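Local coordinates for fibronectin type III domain-containing protein (PDB 6P2K), which probably hydrolyses xyloglucan-type beta-glucans as a glycoside hydrolase family 74 enzyme, through the beta-propeller part of a longer zinc-binding protein, at residues 621-634 and 694-707. Numbering follows the deposited sequence.
Sequences EAWAYNGTVYLMSF and GGSAGAGNKIVMSY
W623 lies flat against G698 where two neighbouring four-stranded blades of a GH74 beta-propeller meet, each offering its first hairpin, 618-625/628-634 and 697-699/702-709. Strands 621-625 and 697-699 run nearly parallel, 17° apart with axes 6.6 Å from each other, against 9.5 Å for 628-634 and 702-707, and facing side chains interleave.

Two direct hydrogen bonds join the hairpins. The amide of G698 donates to the anti lone pair of E621 OE1 (N to OE1 3.1 Å), while E621 OE2 forms a salt bridge with K572. W623 NE1 reaches G700 O near the indole plane, at 3.0 Å. A water also links M632 O to S696 OG.

The aromatic evidence centres on a CH-pi contact: G698 CA sits 3.6 Å from the centroid of W623's six-membered ring, only 7° off its normal. Y630 CB packs on the opposite indole face. Y625 lays one ring face over the G700-N701 peptide.

Apolar contacts carry the interface to both second strands. I703 CG1 meets W623 CH2, and the M632 chain, bent at chi2 and chi3, brings CE to I703 CG2 (3.8 Å). Farther along, F634 CE1 touches M705 CE at 3.5 Å, the same methyl that sits over the Y707 ring.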
# COMPACT_ATOMS: atom_id res chain seq x y z
N GLU B 621 31.74 14.68 -29.94
CA GLU B 621 30.31 14.96 -29.89
C GLU B 621 29.71 14.74 -31.27
O GLU B 621 30.30 15.14 -32.28
CB GLU B 621 30.02 16.39 -29.43
CG GLU B 621 28.54 16.71 -29.22
CD GLU B 621 28.11 16.61 -27.77
OE1 GLU B 621 28.03 17.67 -27.11
OE2 GLU B 621 27.84 15.49 -27.30
N ALA B 622 28.54 14.11 -31.31
CA ALA B 622 27.81 13.88 -32.55
C ALA B 622 26.40 14.43 -32.39
O ALA B 622 25.72 14.14 -31.40
CB ALA B 622 27.77 12.39 -32.90
N TRP B 623 25.96 15.22 -33.37
CA TRP B 623 24.63 15.81 -33.31
C TRP B 623 24.18 16.15 -34.73
O TRP B 623 24.98 16.15 -35.67
CB TRP B 623 24.60 17.04 -32.40
CG TRP B 623 25.17 18.29 -33.01
CD1 TRP B 623 24.46 19.31 -33.59
CD2 TRP B 623 26.55 18.67 -33.08
NE1 TRP B 623 25.32 20.29 -34.02
CE2 TRP B 623 26.60 19.93 -33.72
CE3 TRP B 623 27.74 18.07 -32.67
CZ2 TRP B 623 27.81 20.59 -33.96
CZ3 TRP B 623 28.94 18.73 -32.91
CH2 TRP B 623 28.96 19.98 -33.55
N ALA B 624 22.89 16.44 -34.86
CA ALA B 624 22.26 16.73 -36.14
C ALA B 624 21.67 18.13 -36.14
O ALA B 624 21.12 18.58 -35.13
CB ALA B 624 21.16 15.71 -36.46
N TYR B 625 21.80 18.82 -37.27
CA TYR B 625 21.22 20.15 -37.41
C TYR B 625 20.99 20.44 -38.89
O TYR B 625 21.95 20.47 -39.67
CB TYR B 625 22.12 21.22 -36.79
CG TYR B 625 21.68 22.63 -37.10
CD1 TYR B 625 20.44 23.10 -36.69
CD2 TYR B 625 22.50 23.49 -37.82
CE1 TYR B 625 20.03 24.39 -36.98
CE2 TYR B 625 22.10 24.79 -38.11
CZ TYR B 625 20.86 25.23 -37.69
OH TYR B 625 20.46 26.51 -37.98
N ASN B 626 19.72 20.64 -39.26
CA ASN B 626 19.33 21.08 -40.61
C ASN B 626 19.86 20.13 -41.68
O ASN B 626 20.39 20.55 -42.72
CB ASN B 626 19.78 22.52 -40.87
CG ASN B 626 19.08 23.13 -42.07
OD1 ASN B 626 17.95 22.77 -42.39
ND2 ASN B 626 19.76 24.06 -42.73
N GLY B 627 19.71 18.83 -41.44
CA GLY B 627 20.04 17.82 -42.42
C GLY B 627 21.49 17.39 -42.47
O GLY B 627 21.86 16.62 -43.36
N THR B 628 22.33 17.88 -41.56
CA THR B 628 23.73 17.49 -41.49
C THR B 628 24.01 16.85 -40.14
O THR B 628 23.53 17.33 -39.11
CB THR B 628 24.66 18.69 -41.71
OG1 THR B 628 24.47 19.20 -43.04
CG2 THR B 628 26.11 18.29 -41.52
N VAL B 629 24.76 15.76 -40.15
CA VAL B 629 25.24 15.12 -38.93
C VAL B 629 26.66 15.60 -38.69
O VAL B 629 27.54 15.41 -39.54
CB VAL B 629 25.17 13.59 -39.02
CG1 VAL B 629 25.83 12.97 -37.80
CG2 VAL B 629 23.73 13.14 -39.14
N TYR B 630 26.88 16.24 -37.55
CA TYR B 630 28.18 16.80 -37.20
C TYR B 630 28.90 15.89 -36.22
O TYR B 630 28.29 15.35 -35.30
CB TYR B 630 28.01 18.20 -36.59
CG TYR B 630 27.52 19.23 -37.58
CD1 TYR B 630 28.40 19.89 -38.43
CD2 TYR B 630 26.17 19.54 -37.68
CE1 TYR B 630 27.96 20.83 -39.34
CE2 TYR B 630 25.72 20.48 -38.58
CZ TYR B 630 26.62 21.12 -39.41
OH TYR B 630 26.18 22.06 -40.32
N LEU B 631 30.20 15.71 -36.44
CA LEU B 631 31.06 14.95 -35.54
C LEU B 631 32.24 15.83 -35.18
O LEU B 631 33.04 16.19 -36.05
CB LEU B 631 31.53 13.65 -36.19
CG LEU B 631 32.25 12.63 -35.30
CD1 LEU B 631 31.30 12.04 -34.26
CD2 LEU B 631 32.88 11.54 -36.14
N MET B 632 32.35 16.19 -33.90
CA MET B 632 33.30 17.20 -33.44
C MET B 632 34.22 16.60 -32.38
O MET B 632 33.75 15.97 -31.42
CB MET B 632 32.55 18.41 -32.87
CG MET B 632 33.44 19.57 -32.47
SD MET B 632 33.90 19.54 -30.72
CE MET B 632 32.33 19.93 -29.95
N SER B 633 35.52 16.80 -32.57
CA SER B 633 36.54 16.27 -31.67
C SER B 633 37.32 17.41 -31.03
O SER B 633 37.72 18.36 -31.71
CB SER B 633 37.50 15.35 -32.43
OG SER B 633 38.71 15.15 -31.71
N PHE B 634 37.54 17.29 -29.72
CA PHE B 634 38.42 18.19 -28.98
C PHE B 634 39.56 17.34 -28.44
O PHE B 634 39.36 16.54 -27.52
CB PHE B 634 37.67 18.90 -27.85
CG PHE B 634 38.55 19.74 -26.96
CD1 PHE B 634 39.45 20.64 -27.50
CD2 PHE B 634 38.47 19.62 -25.58
CE1 PHE B 634 40.26 21.41 -26.68
CE2 PHE B 634 39.27 20.39 -24.76
CZ PHE B 634 40.17 21.29 -25.31
N GLY B 694 38.27 18.85 -20.96
CA GLY B 694 36.99 18.52 -21.52
C GLY B 694 36.15 19.78 -21.72
O GLY B 694 36.67 20.88 -21.92
N GLY B 695 34.83 19.60 -21.63
CA GLY B 695 33.89 20.70 -21.69
C GLY B 695 33.54 21.21 -23.07
O GLY B 695 32.97 22.30 -23.19
N SER B 696 33.89 20.47 -24.12
CA SER B 696 33.44 20.82 -25.46
C SER B 696 32.07 20.20 -25.73
O SER B 696 31.72 19.15 -25.18
CB SER B 696 34.44 20.34 -26.51
OG SER B 696 34.25 18.97 -26.81
N ALA B 697 31.29 20.87 -26.56
CA ALA B 697 29.94 20.41 -26.84
C ALA B 697 29.46 20.96 -28.17
O ALA B 697 29.97 21.98 -28.67
CB ALA B 697 28.97 20.81 -25.72
N GLY B 698 28.47 20.28 -28.74
CA GLY B 698 27.85 20.72 -29.97
C GLY B 698 26.36 20.44 -29.96
O GLY B 698 25.92 19.38 -29.50
N ALA B 699 25.57 21.39 -30.45
CA ALA B 699 24.13 21.24 -30.58
C ALA B 699 23.61 22.34 -31.48
O ALA B 699 24.05 23.49 -31.36
CB ALA B 699 23.43 21.29 -29.21
N GLY B 700 22.69 21.99 -32.38
CA GLY B 700 22.15 22.98 -33.30
C GLY B 700 23.26 23.64 -34.10
O GLY B 700 24.12 22.98 -34.69
N ASN B 701 23.26 24.98 -34.10
CA ASN B 701 24.28 25.76 -34.78
C ASN B 701 25.36 26.27 -33.83
O ASN B 701 25.99 27.29 -34.10
CB ASN B 701 23.64 26.93 -35.54
CG ASN B 701 22.90 27.89 -34.61
OD1 ASN B 701 22.65 27.58 -33.44
ND2 ASN B 701 22.55 29.06 -35.13
N LYS B 702 25.58 25.58 -32.71
CA LYS B 702 26.48 26.07 -31.67
C LYS B 702 27.50 25.01 -31.29
O LYS B 702 27.18 23.82 -31.17
CB LYS B 702 25.69 26.50 -30.42
CG LYS B 702 24.72 27.65 -30.66
CD LYS B 702 25.44 28.96 -30.94
CE LYS B 702 24.46 30.03 -31.41
NZ LYS B 702 25.09 31.37 -31.54
N ILE B 703 28.74 25.46 -31.10
CA ILE B 703 29.85 24.64 -30.61
C ILE B 703 30.58 25.44 -29.54
O ILE B 703 30.79 26.65 -29.70
CB ILE B 703 30.81 24.23 -31.75
CG1 ILE B 703 30.08 23.40 -32.80
CG2 ILE B 703 32.01 23.47 -31.20
CD1 ILE B 703 30.81 23.30 -34.12
N VAL B 704 30.98 24.77 -28.46
CA VAL B 704 31.67 25.42 -27.35
C VAL B 704 32.90 24.60 -26.98
O VAL B 704 32.92 23.38 -27.15
CB VAL B 704 30.74 25.61 -26.13
CG1 VAL B 704 30.25 24.27 -25.61
CG2 VAL B 704 31.42 26.41 -25.02
N MET B 705 33.93 25.28 -26.49
CA MET B 705 35.13 24.64 -25.98
C MET B 705 35.80 25.58 -25.00
O MET B 705 35.49 26.78 -24.94
CB MET B 705 36.09 24.24 -27.12
CG MET B 705 36.64 25.42 -27.92
SD MET B 705 38.14 26.12 -27.20
CE MET B 705 39.24 24.71 -27.26
N SER B 706 36.75 25.04 -24.23
CA SER B 706 37.45 25.82 -23.21
C SER B 706 38.90 25.38 -23.14
O SER B 706 39.18 24.20 -22.94
CB SER B 706 36.77 25.68 -21.85
OG SER B 706 37.63 26.07 -20.80
N TYR B 707 39.82 26.34 -23.28
CA TYR B 707 41.25 26.07 -23.19
C TYR B 707 41.71 26.22 -21.75
O TYR B 707 41.50 27.28 -21.13
CB TYR B 707 42.03 27.02 -24.10
CG TYR B 707 42.24 26.50 -25.51
CD1 TYR B 707 42.87 25.28 -25.73
CD2 TYR B 707 41.82 27.23 -26.61
CE1 TYR B 707 43.07 24.80 -27.01
CE2 TYR B 707 42.01 26.76 -27.89
CZ TYR B 707 42.63 25.54 -28.09
OH TYR B 707 42.83 25.07 -29.37
O HOH W 1 21.42 19.31 -31.77
O HOH W 2 33.89 17.07 -28.56